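Local structure of FAD-binding oxidoreductase (Gulosibacter chungangensis, 7PBG) at residues 168-173 with 323-328; 241-246 with 329-334. The protein oxidises 4-ethylphenol and related 4-alkylphenols with a covalently bound FAD, dehydrogenating the alkyl side chain to give products such as 4-vinylphenol. One frame throughout, in Å; residues are numbered along the deposited sequence.

Contact 1: 168-173 with 323-328; sequences GYTPYA and TCYGPR. With FAD (flavin-adenine dinucleotide), chain C.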
ATOM      1  N   GLY A 168     -10.484   0.782  10.913  1.00 18.86           N
ATOM      2  CA  GLY A 168     -11.680   1.478  11.378  1.00 18.23           C
ATOM      3  C   GLY A 168     -12.816   1.231  10.433  1.00 20.11           C
ATOM      4  O   GLY A 168     -12.880   0.156   9.852  1.00 19.42           O
ATOM      5  N   TYR A 169     -13.661   2.231  10.217  1.00 19.21           N
ATOM      6  CA  TYR A 169     -14.994   1.978   9.626  1.00 20.43           C
ATOM      7  C   TYR A 169     -15.370   3.065   8.633  1.00 19.22           C
ATOM      8  O   TYR A 169     -16.529   2.990   8.157  1.00 21.67           O
ATOM      9  CB  TYR A 169     -16.034   1.844  10.741  1.00 18.81           C
ATOM     10  CG  TYR A 169     -15.663   0.706  11.634  1.00 19.91           C
ATOM     11  CD1 TYR A 169     -15.886  -0.590  11.208  1.00 20.14           C
ATOM     12  CD2 TYR A 169     -14.869   0.903  12.733  1.00 21.25           C
ATOM     13  CE1 TYR A 169     -15.412  -1.674  11.928  1.00 24.32           C
ATOM     14  CE2 TYR A 169     -14.356  -0.163  13.436  1.00 23.80           C
ATOM     15  CZ  TYR A 169     -14.657  -1.456  13.050  1.00 23.74           C
ATOM     16  OH  TYR A 169     -14.166  -2.547  13.728  1.00 25.26           O
ATOM     17  N   THR A 170     -14.514   4.075   8.411  1.00 17.05           N
ATOM     18  CA  THR A 170     -14.853   5.104   7.393  1.00 16.61           C
ATOM     19  C   THR A 170     -14.358   4.636   6.030  1.00 15.89           C
ATOM     20  O   THR A 170     -13.772   3.567   5.896  1.00 15.59           O
ATOM     21  CB  THR A 170     -14.401   6.504   7.772  1.00 15.84           C
ATOM     22  OG1 THR A 170     -13.038   6.691   7.380  1.00 17.45           O
ATOM     23  CG2 THR A 170     -14.593   6.821   9.238  1.00 17.19           C
ATOM     24  N   PRO A 171     -14.488   5.434   4.948  1.00 16.08           N
ATOM     25  CA  PRO A 171     -13.821   5.045   3.699  1.00 17.87           C
ATOM     26  C   PRO A 171     -12.295   4.929   3.894  1.00 17.55           C
ATOM     27  O   PRO A 171     -11.671   4.207   3.141  1.00 18.90           O
ATOM     28  CB  PRO A 171     -14.153   6.191   2.752  1.00 17.58           C
ATOM     29  CG  PRO A 171     -15.475   6.682   3.264  1.00 17.60           C
ATOM     30  CD  PRO A 171     -15.322   6.631   4.779  1.00 17.28           C
ATOM     31  N   TYR A 172     -11.738   5.636   4.880  1.00 16.20           N
ATOM     32  CA  TYR A 172     -10.289   5.539   5.260  1.00 16.52           C
ATOM     33  C   TYR A 172     -10.052   4.419   6.282  1.00 16.80           C
ATOM     34  O   TYR A 172      -9.053   4.510   7.026  1.00 16.98           O
ATOM     35  CB  TYR A 172      -9.759   6.897   5.758  1.00 17.12           C
ATOM     36  CG  TYR A 172      -9.339   7.850   4.670  1.00 15.71           C
ATOM     37  CD1 TYR A 172     -10.116   8.058   3.532  1.00 17.42           C
ATOM     38  CD2 TYR A 172      -8.152   8.539   4.754  1.00 16.81           C
ATOM     39  CE1 TYR A 172      -9.715   8.938   2.540  1.00 18.27           C
ATOM     40  CE2 TYR A 172      -7.729   9.409   3.761  1.00 16.98           C
ATOM     41  CZ  TYR A 172      -8.538   9.642   2.671  1.00 17.83           C
ATOM     42  OH  TYR A 172      -8.087  10.515   1.726  1.00 17.97           O
ATOM     43  N   ALA A 173     -10.828   3.331   6.259  1.00 17.02           N
ATOM     44  CA  ALA A 173     -10.773   2.251   7.278  1.00 16.92           C
ATOM     45  C   ALA A 173      -9.401   1.578   7.294  1.00 18.66           C
ATOM     46  O   ALA A 173      -9.031   1.004   8.337  1.00 18.37           O
ATOM     47  CB  ALA A 173     -11.889   1.258   7.028  1.00 20.07           C
ATOM     48  N   THR A 323     -22.636   3.701   6.406  1.00 18.53           N
ATOM     49  CA  THR A 323     -22.715   5.172   6.283  1.00 18.07           C
ATOM     50  C   THR A 323     -22.465   5.588   4.836  1.00 19.79           C
ATOM     51  O   THR A 323     -21.665   4.980   4.113  1.00 18.96           O
ATOM     52  CB  THR A 323     -21.759   5.851   7.267  1.00 18.37           C
ATOM     53  OG1 THR A 323     -22.009   5.376   8.582  1.00 18.09           O
ATOM     54  CG2 THR A 323     -21.861   7.364   7.195  1.00 19.47           C
ATOM     55  N   CYS A 324     -23.231   6.570   4.392  1.00 18.94           N
ATOM     56  CA  CYS A 324     -23.087   7.243   3.095  1.00 17.92           C
ATOM     57  C   CYS A 324     -22.542   8.652   3.343  1.00 17.35           C
ATOM     58  O   CYS A 324     -22.839   9.314   4.408  1.00 21.17           O
ATOM     59  CB  CYS A 324     -24.430   7.272   2.389  1.00 21.01           C
ATOM     60  SG  CYS A 324     -24.865   5.637   1.742  1.00 22.80           S
ATOM     61  N   TYR A 325     -21.714   9.083   2.415  1.00 17.68           N
ATOM     62  CA  TYR A 325     -20.908  10.330   2.515  1.00 18.26           C
ATOM     63  C   TYR A 325     -21.112  11.158   1.262  1.00 17.44           C
ATOM     64  O   TYR A 325     -20.977  10.604   0.156  1.00 19.51           O
ATOM     65  CB  TYR A 325     -19.415  10.022   2.639  1.00 19.23           C
ATOM     66  CG  TYR A 325     -19.084   9.057   3.746  1.00 19.30           C
ATOM     67  CD1 TYR A 325     -18.624   9.508   4.970  1.00 19.95           C
ATOM     68  CD2 TYR A 325     -19.298   7.697   3.606  1.00 18.24           C
ATOM     69  CE1 TYR A 325     -18.314   8.641   6.006  1.00 18.66           C
ATOM     70  CE2 TYR A 325     -19.034   6.829   4.647  1.00 18.45           C
ATOM     71  CZ  TYR A 325     -18.501   7.288   5.849  1.00 18.38           C
ATOM     72  OH  TYR A 325     -18.249   6.398   6.878  1.00 18.85           O
ATOM     73  N   GLY A 326     -21.334  12.456   1.423  1.00 19.30           N
ATOM     74  CA  GLY A 326     -21.261  13.386   0.285  1.00 21.68           C
ATOM     75  C   GLY A 326     -22.351  14.426   0.384  1.00 19.41           C
ATOM     76  O   GLY A 326     -22.987  14.549   1.417  1.00 21.26           O
ATOM     77  N   PRO A 327     -22.614  15.126  -0.728  1.00 20.43           N
ATOM     78  CA  PRO A 327     -23.775  15.990  -0.783  1.00 19.60           C
ATOM     79  C   PRO A 327     -25.034  15.130  -0.700  1.00 21.27           C
ATOM     80  O   PRO A 327     -25.028  13.961  -1.123  1.00 20.21           O
ATOM     81  CB  PRO A 327     -23.660  16.673  -2.144  1.00 21.67           C
ATOM     82  CG  PRO A 327     -22.819  15.758  -2.977  1.00 21.94           C
ATOM     83  CD  PRO A 327     -21.958  14.928  -2.029  1.00 20.29           C
ATOM     84  N   ARG A 328     -26.118  15.728  -0.231  1.00 20.08           N
ATOM     85  CA  ARG A 328     -27.387  15.003  -0.026  1.00 21.22           C
ATOM     86  C   ARG A 328     -27.888  14.353  -1.321  1.00 19.19           C
ATOM     87  O   ARG A 328     -28.467  13.250  -1.228  1.00 20.81           O
ATOM     88  CB  ARG A 328     -28.445  15.898   0.604  1.00 21.47           C
ATOM     89  CG  ARG A 328     -29.591  15.134   1.242  1.00 23.18           C
ATOM     90  CD  ARG A 328     -29.185  14.174   2.343  1.00 24.07           C
ATOM     91  NE  ARG A 328     -30.314  13.389   2.824  1.00 24.86           N
ATOM     92  CZ  ARG A 328     -30.678  13.208   4.107  1.00 26.72           C
ATOM     93  NH1 ARG A 328     -29.955  13.695   5.115  1.00 24.03           N
ATOM     94  NH2 ARG A 328     -31.751  12.465   4.356  1.00 24.93           N
TER
HETATM   95  PA  FAD C 601      -0.103  -0.695  20.628  1.00 17.83           P
HETATM   96  O1A FAD C 601      -0.419  -1.718  21.671  1.00 19.12           O
HETATM   97  O2A FAD C 601       0.650   0.546  21.040  1.00 18.25           O
HETATM   98  O5B FAD C 601       0.722  -1.401  19.496  1.00 16.85           O
HETATM   99  C5B FAD C 601       0.356  -2.673  18.982  1.00 16.90           C
HETATM  100  C4B FAD C 601       1.613  -3.345  18.486  1.00 18.48           C
HETATM  101  O4B FAD C 601       2.187  -2.602  17.371  1.00 18.57           O
HETATM  102  C3B FAD C 601       2.767  -3.447  19.496  1.00 18.55           C
HETATM  103  O3B FAD C 601       2.599  -4.562  20.367  1.00 20.59           O
HETATM  104  C2B FAD C 601       4.002  -3.489  18.582  1.00 17.53           C
HETATM  105  O2B FAD C 601       4.177  -4.807  18.094  1.00 19.38           O
HETATM  106  C1B FAD C 601       3.598  -2.514  17.481  1.00 18.00           C
HETATM  107  N9A FAD C 601       3.948  -1.141  17.735  1.00 19.11           N
HETATM  108  C8A FAD C 601       3.116  -0.179  18.212  1.00 18.78           C
HETATM  109  N7A FAD C 601       3.707   0.975  18.318  1.00 19.27           N
HETATM  110  C5A FAD C 601       5.012   0.747  17.950  1.00 17.77           C
HETATM  111  C6A FAD C 601       6.110   1.601  17.811  1.00 18.35           C
HETATM  112  N6A FAD C 601       6.076   2.899  18.142  1.00 18.32           N
HETATM  113  N1A FAD C 601       7.272   1.045  17.398  1.00 20.84           N
HETATM  114  C2A FAD C 601       7.287  -0.272  17.070  1.00 20.42           C
HETATM  115  N3A FAD C 601       6.303  -1.160  17.129  1.00 20.79           N
HETATM  116  C4A FAD C 601       5.177  -0.575  17.585  1.00 18.14           C
HETATM  117  N1  FAD C 601      -8.591  -3.252  16.481  1.00 17.95           N
HETATM  118  C2  FAD C 601      -8.797  -2.693  15.303  1.00 15.61           C
HETATM  119  O2  FAD C 601      -7.844  -2.489  14.508  1.00 16.24           O
HETATM  120  N3  FAD C 601     -10.013  -2.240  14.942  1.00 17.11           N
HETATM  121  C4  FAD C 601     -11.123  -2.408  15.720  1.00 19.16           C
HETATM  122  O4  FAD C 601     -12.207  -1.905  15.367  1.00 23.78           O
HETATM  123  C4X FAD C 601     -10.965  -3.032  16.943  1.00 20.22           C
HETATM  124  N5  FAD C 601     -12.030  -3.207  17.679  1.00 21.11           N
HETATM  125  C5X FAD C 601     -11.841  -3.819  18.895  1.00 19.81           C
HETATM  126  C6  FAD C 601     -12.964  -3.996  19.714  1.00 20.38           C
HETATM  127  C7  FAD C 601     -12.864  -4.549  20.977  1.00 19.88           C
HETATM  128  C7M FAD C 601     -14.105  -4.702  21.830  1.00 20.17           C
HETATM  129  C8  FAD C 601     -11.587  -4.930  21.443  1.00 19.02           C
HETATM  130  C8M FAD C 601     -11.427  -5.535  22.805  1.00 21.45           C
HETATM  131  C9  FAD C 601     -10.480  -4.793  20.632  1.00 19.25           C
HETATM  132  C9A FAD C 601     -10.566  -4.222  19.348  1.00 17.27           C
HETATM  133  N10 FAD C 601      -9.460  -4.014  18.529  1.00 19.66           N
HETATM  134  C10 FAD C 601      -9.624  -3.397  17.297  1.00 18.36           C
HETATM  135  C1' FAD C 601      -8.079  -4.335  18.973  1.00 17.57           C
HETATM  136  C2' FAD C 601      -7.382  -3.169  19.692  1.00 19.28           C
HETATM  137  O2' FAD C 601      -8.292  -2.511  20.639  1.00 21.73           O
HETATM  138  C3' FAD C 601      -6.865  -2.043  18.773  1.00 18.67           C
HETATM  139  O3' FAD C 601      -6.246  -2.591  17.635  1.00 18.55           O
HETATM  140  C4' FAD C 601      -5.894  -1.049  19.424  1.00 18.94           C
HETATM  141  O4' FAD C 601      -5.917   0.198  18.711  1.00 22.16           O
HETATM  142  C5' FAD C 601      -4.494  -1.599  19.459  1.00 16.78           C
HETATM  143  O5' FAD C 601      -3.759  -1.114  20.591  1.00 19.89           O
HETATM  144  P   FAD C 601      -2.858   0.200  20.499  1.00 19.61           P
HETATM  145  O1P FAD C 601      -2.639   0.713  21.891  1.00 19.52           O
HETATM  146  O2P FAD C 601      -3.523   1.101  19.508  1.00 19.17           O
HETATM  147  O3P FAD C 601      -1.474  -0.314  19.884  1.00 18.08           O
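P171 lays CD and CG over one face of the Y325 phenol: CD stands 3.8 Å from the ring centroid and 26° off the normal, a CH-pi contact offset toward the hydroxyl end. The closest pair is P171 CD and Y325 CZ at 3.4 Å, with P171 CG over the CE2 side. The two side chains arrive from opposite directions and tie loop 168-173, part of the PCMH-type FAD-binding region, to strand 318-326 of the large antiparallel sheet. On the other face of Y325, CG2 of T323 stands 3.6 Å above the ring plane, so the phenol is held between two aliphatic groups. Y325 has CG anti to its own carbonyl carbon (chi1 -53°), which carries the ring toward the loop and brings OH to 3.7 Å from T170 CA. That hydroxyl makes no hydrogen bond to the loop; its polar partner is the carbonyl oxygen of N375. With an alanine in place of Y325, P171 CD and CG would probably lose the face they pack on, a gap would open between loop and strand, and N375 O would lack its hydroxyl mate.

T170 OG1 accepts from Y172 N at 3.0 Å in an ST turn and also bonds to D149, while T170 to A173 form a type I beta turn. On the flavin side of this turn, Y169 of the flavin pocket reaches FAD: its OH donates to FAD O4 over 2.6 Å, with O4 at the edge of the phenol and in its plane. R371 makes a cation-pi contact with the same ring. The join between loop and strand is thus apolar, whereas the flavin carbonyl receives a short hydrogen bond that would probably draw electron density toward O4.

Contact 2: 241-246 with 329-334; sequences EMLSFA and WQIDKY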
ATOM      1  N   GLU A 241     -22.125  16.107   3.915  1.00 22.28           N
ATOM      2  CA  GLU A 241     -23.078  15.410   4.798  1.00 22.32           C
ATOM      3  C   GLU A 241     -22.675  13.960   4.958  1.00 19.51           C
ATOM      4  O   GLU A 241     -21.964  13.457   4.079  1.00 19.12           O
ATOM      5  CB  GLU A 241     -24.475  15.497   4.176  1.00 25.09           C
ATOM      6  CG  GLU A 241     -25.581  15.348   5.154  1.00 31.22           C
ATOM      7  CD  GLU A 241     -26.898  16.010   4.756  1.00 29.12           C
ATOM      8  OE1 GLU A 241     -26.948  16.867   3.855  1.00 31.77           O
ATOM      9  OE2 GLU A 241     -27.847  15.673   5.384  1.00 37.26           O
ATOM     10  N   MET A 242     -23.149  13.328   6.025  1.00 19.05           N
ATOM     11  CA  MET A 242     -22.967  11.894   6.264  1.00 19.55           C
ATOM     12  C   MET A 242     -24.256  11.369   6.889  1.00 21.38           C
ATOM     13  O   MET A 242     -24.847  12.062   7.750  1.00 21.30           O
ATOM     14  CB  MET A 242     -21.776  11.658   7.184  1.00 20.58           C
ATOM     15  CG  MET A 242     -20.520  12.149   6.589  1.00 21.47           C
ATOM     16  SD  MET A 242     -19.016  11.859   7.541  1.00 21.85           S
ATOM     17  CE  MET A 242     -19.083  13.298   8.603  1.00 19.61           C
ATOM     18  N   LEU A 243     -24.689  10.206   6.466  1.00 18.92           N
ATOM     19  CA  LEU A 243     -25.934   9.573   6.959  1.00 19.04           C
ATOM     20  C   LEU A 243     -25.714   8.084   7.145  1.00 18.48           C
ATOM     21  O   LEU A 243     -25.225   7.418   6.162  1.00 20.37           O
ATOM     22  CB  LEU A 243     -27.054   9.856   5.970  1.00 20.30           C
ATOM     23  CG  LEU A 243     -28.421   9.319   6.354  1.00 19.32           C
ATOM     24  CD1 LEU A 243     -29.004  10.096   7.514  1.00 20.79           C
ATOM     25  CD2 LEU A 243     -29.357   9.406   5.163  1.00 19.43           C
ATOM     26  N   SER A 244     -25.972   7.615   8.347  1.00 18.00           N
ATOM     27  CA  SER A 244     -25.757   6.207   8.729  1.00 20.24           C
ATOM     28  C   SER A 244     -27.050   5.423   8.709  1.00 19.92           C
ATOM     29  O   SER A 244     -28.164   5.981   8.764  1.00 20.78           O
ATOM     30  CB  SER A 244     -25.097   6.075  10.058  1.00 19.31           C
ATOM     31  OG  SER A 244     -23.833   6.640  10.038  1.00 19.22           O
ATOM     32  N   PHE A 245     -26.907   4.112   8.625  1.00 18.86           N
ATOM     33  CA  PHE A 245     -28.052   3.214   8.582  1.00 19.14           C
ATOM     34  C   PHE A 245     -27.761   1.937   9.356  1.00 18.37           C
ATOM     35  O   PHE A 245     -26.590   1.520   9.550  1.00 18.91           O
ATOM     36  CB  PHE A 245     -28.415   2.941   7.140  1.00 18.69           C
ATOM     37  CG  PHE A 245     -27.306   2.383   6.303  1.00 19.82           C
ATOM     38  CD1 PHE A 245     -27.061   1.023   6.238  1.00 18.15           C
ATOM     39  CD2 PHE A 245     -26.533   3.225   5.534  1.00 19.01           C
ATOM     40  CE1 PHE A 245     -26.057   0.553   5.408  1.00 19.37           C
ATOM     41  CE2 PHE A 245     -25.525   2.749   4.713  1.00 19.68           C
ATOM     42  CZ  PHE A 245     -25.301   1.401   4.648  1.00 19.02           C
ATOM     43  N   ALA A 246     -28.857   1.330   9.778  1.00 17.99           N
ATOM     44  CA  ALA A 246     -28.884   0.012  10.432  1.00 19.18           C
ATOM     45  C   ALA A 246     -29.863  -0.821   9.636  1.00 19.34           C
ATOM     46  O   ALA A 246     -30.959  -0.308   9.261  1.00 20.21           O
ATOM     47  CB  ALA A 246     -29.289   0.112  11.878  1.00 19.48           C
ATOM     48  N   TRP A 329     -27.700  14.976  -2.497  1.00 19.82           N
ATOM     49  CA  TRP A 329     -28.188  14.375  -3.773  1.00 22.30           C
ATOM     50  C   TRP A 329     -27.564  13.012  -3.982  1.00 21.63           C
ATOM     51  O   TRP A 329     -28.243  12.120  -4.510  1.00 23.70           O
ATOM     52  CB  TRP A 329     -27.994  15.282  -5.005  1.00 24.44           C
ATOM     53  CG  TRP A 329     -26.609  15.810  -5.206  1.00 22.75           C
ATOM     54  CD1 TRP A 329     -26.120  17.041  -4.861  1.00 22.30           C
ATOM     55  CD2 TRP A 329     -25.550  15.142  -5.894  1.00 23.45           C
ATOM     56  NE1 TRP A 329     -24.801  17.141  -5.210  1.00 26.18           N
ATOM     57  CE2 TRP A 329     -24.436  16.011  -5.880  1.00 22.79           C
ATOM     58  CE3 TRP A 329     -25.439  13.908  -6.544  1.00 24.14           C
ATOM     59  CZ2 TRP A 329     -23.206  15.635  -6.401  1.00 23.40           C
ATOM     60  CZ3 TRP A 329     -24.227  13.567  -7.090  1.00 24.60           C
ATOM     61  CH2 TRP A 329     -23.134  14.414  -7.012  1.00 23.37           C
ATOM     62  N   GLN A 330     -26.306  12.865  -3.593  1.00 19.99           N
ATOM     63  CA  GLN A 330     -25.563  11.599  -3.741  1.00 20.49           C
ATOM     64  C   GLN A 330     -25.983  10.614  -2.641  1.00 19.39           C
ATOM     65  O   GLN A 330     -26.288   9.438  -2.937  1.00 17.75           O
ATOM     66  CB  GLN A 330     -24.067  11.890  -3.630  1.00 20.30           C
ATOM     67  CG  GLN A 330     -23.232  10.625  -3.756  1.00 21.45           C
ATOM     68  CD  GLN A 330     -21.755  10.930  -3.708  1.00 21.61           C
ATOM     69  OE1 GLN A 330     -21.318  11.914  -3.113  1.00 24.99           O
ATOM     70  NE2 GLN A 330     -20.991  10.087  -4.375  1.00 25.68           N
ATOM     71  N   ILE A 331     -25.984  11.063  -1.391  1.00 18.37           N
ATOM     72  CA  ILE A 331     -26.454  10.202  -0.265  1.00 18.87           C
ATOM     73  C   ILE A 331     -27.825   9.630  -0.570  1.00 18.97           C
ATOM     74  O   ILE A 331     -28.027   8.421  -0.370  1.00 20.37           O
ATOM     75  CB  ILE A 331     -26.440  10.970   1.073  1.00 19.70           C
ATOM     76  CG1 ILE A 331     -25.010  11.278   1.511  1.00 20.14           C
ATOM     77  CG2 ILE A 331     -27.239  10.188   2.104  1.00 19.44           C
ATOM     78  CD1 ILE A 331     -24.914  12.217   2.701  1.00 22.50           C
ATOM     79  N   ASP A 332     -28.767  10.438  -1.028  1.00 18.31           N
ATOM     80  CA  ASP A 332     -30.148   9.944  -1.173  1.00 19.48           C
ATOM     81  C   ASP A 332     -30.184   8.841  -2.244  1.00 19.96           C
ATOM     82  O   ASP A 332     -30.985   7.890  -2.067  1.00 21.16           O
ATOM     83  CB  ASP A 332     -31.082  11.090  -1.545  1.00 20.72           C
ATOM     84  CG  ASP A 332     -31.389  12.010  -0.377  1.00 23.54           C
ATOM     85  OD1 ASP A 332     -30.969  11.696   0.785  1.00 24.22           O
ATOM     86  OD2 ASP A 332     -32.023  13.036  -0.634  1.00 25.84           O
ATOM     87  N   LYS A 333     -29.400   8.975  -3.315  1.00 19.43           N
ATOM     88  CA  LYS A 333     -29.315   7.928  -4.370  1.00 20.07           C
ATOM     89  C   LYS A 333     -28.714   6.663  -3.779  1.00 20.69           C
ATOM     90  O   LYS A 333     -29.219   5.583  -4.050  1.00 20.65           O
ATOM     91  CB  LYS A 333     -28.463   8.415  -5.528  1.00 23.78           C
ATOM     92  CG  LYS A 333     -29.133   9.484  -6.371  1.00 25.43           C
ATOM     93  CD  LYS A 333     -30.095   8.884  -7.361  1.00 29.35           C
ATOM     94  CE  LYS A 333     -30.456   9.858  -8.455  1.00 33.14           C
ATOM     95  NZ  LYS A 333     -31.659   9.371  -9.155  1.00 38.88           N
ATOM     96  N   TYR A 334     -27.626   6.773  -3.041  1.00 19.57           N
ATOM     97  CA  TYR A 334     -26.993   5.544  -2.519  1.00 18.91           C
ATOM     98  C   TYR A 334     -27.903   4.854  -1.502  1.00 19.53           C
ATOM     99  O   TYR A 334     -28.034   3.631  -1.528  1.00 18.50           O
ATOM    100  CB  TYR A 334     -25.597   5.851  -1.973  1.00 18.22           C
ATOM    101  CG  TYR A 334     -24.551   6.244  -2.981  1.00 18.96           C
ATOM    102  CD1 TYR A 334     -24.741   6.138  -4.357  1.00 20.46           C
ATOM    103  CD2 TYR A 334     -23.302   6.677  -2.549  1.00 20.50           C
ATOM    104  CE1 TYR A 334     -23.754   6.518  -5.253  1.00 23.35           C
ATOM    105  CE2 TYR A 334     -22.310   7.060  -3.436  1.00 21.81           C
ATOM    106  CZ  TYR A 334     -22.524   6.950  -4.798  1.00 22.11           C
ATOM    107  OH  TYR A 334     -21.556   7.282  -5.707  1.00 22.82           O
TER
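Apolar helix-on-sheet packing joins the start of strand 241-249 to the first turns of helix 328-342, near one edge of the large antiparallel sheet, on the strand next to the outermost, 349-352; its centre is about 27 Å from that of the chain. The short segments run nearly parallel, with 20° between their directions and their axes 9.1 Å apart at closest approach. I331 bridges them, sending its two branches to different residues of the strand. Its CG1 is anti to the carbonyl carbon (chi1 -68°), which leaves CG2 anti to the backbone N and lets the longer arm run toward E241. At the end of that arm CD1 lies 3.5 Å from E241 O and 3.6 Å from E241 CB, the two side chains crossing at about a right angle. The shorter branch, CG2, packs against L243, 3.8 Å from its CD2 and 3.9 Å from its CB.

E241 and L243 point to the same side of the strand, toward the helix, as alternate residues of a beta strand do, while M242 between them points away and packs on Y325. Strand 318-326 pairs antiparallel with this one and leads directly into helix 328-342, which folds back over the sheet, and C324 of that strand also touches I331. The polar end of E241 turns to R328 in a salt bridge through OE2; R328 also bridges D332 and E354, so its guanidinium probably offsets the charge of several carboxylates at once. Within the helix, Q330 NE2 donates to Y334 OH at 3.2 Å, the hydroxyl close to the amide plane and the N-H pointing nearly straight at it. W329 and K333 form reciprocal cation-pi contacts with K333 and W329 of the second subunit.

Contact 1 and contact 2 have centres 9 Å apart and meet in the same antiparallel sheet, where strands 318-326 and 241-249 are neighbours. C324 N lies 2.8 Å from L243 O, probably a backbone hydrogen bond, and T323 OG1 is 2.7 Å from S244 OG. At the turn into the helix, G326 O is 3.3 Å from I331 CD1. Contact 1 faces the flavin through Y169, whereas contact 2 lies farther from it: the M242 side chain is about 11 Å from that of Y169. Both contacts also border the second subunit: Y172 OH bonds to R436 of that subunit, and W329 and K333 meet their counterparts there.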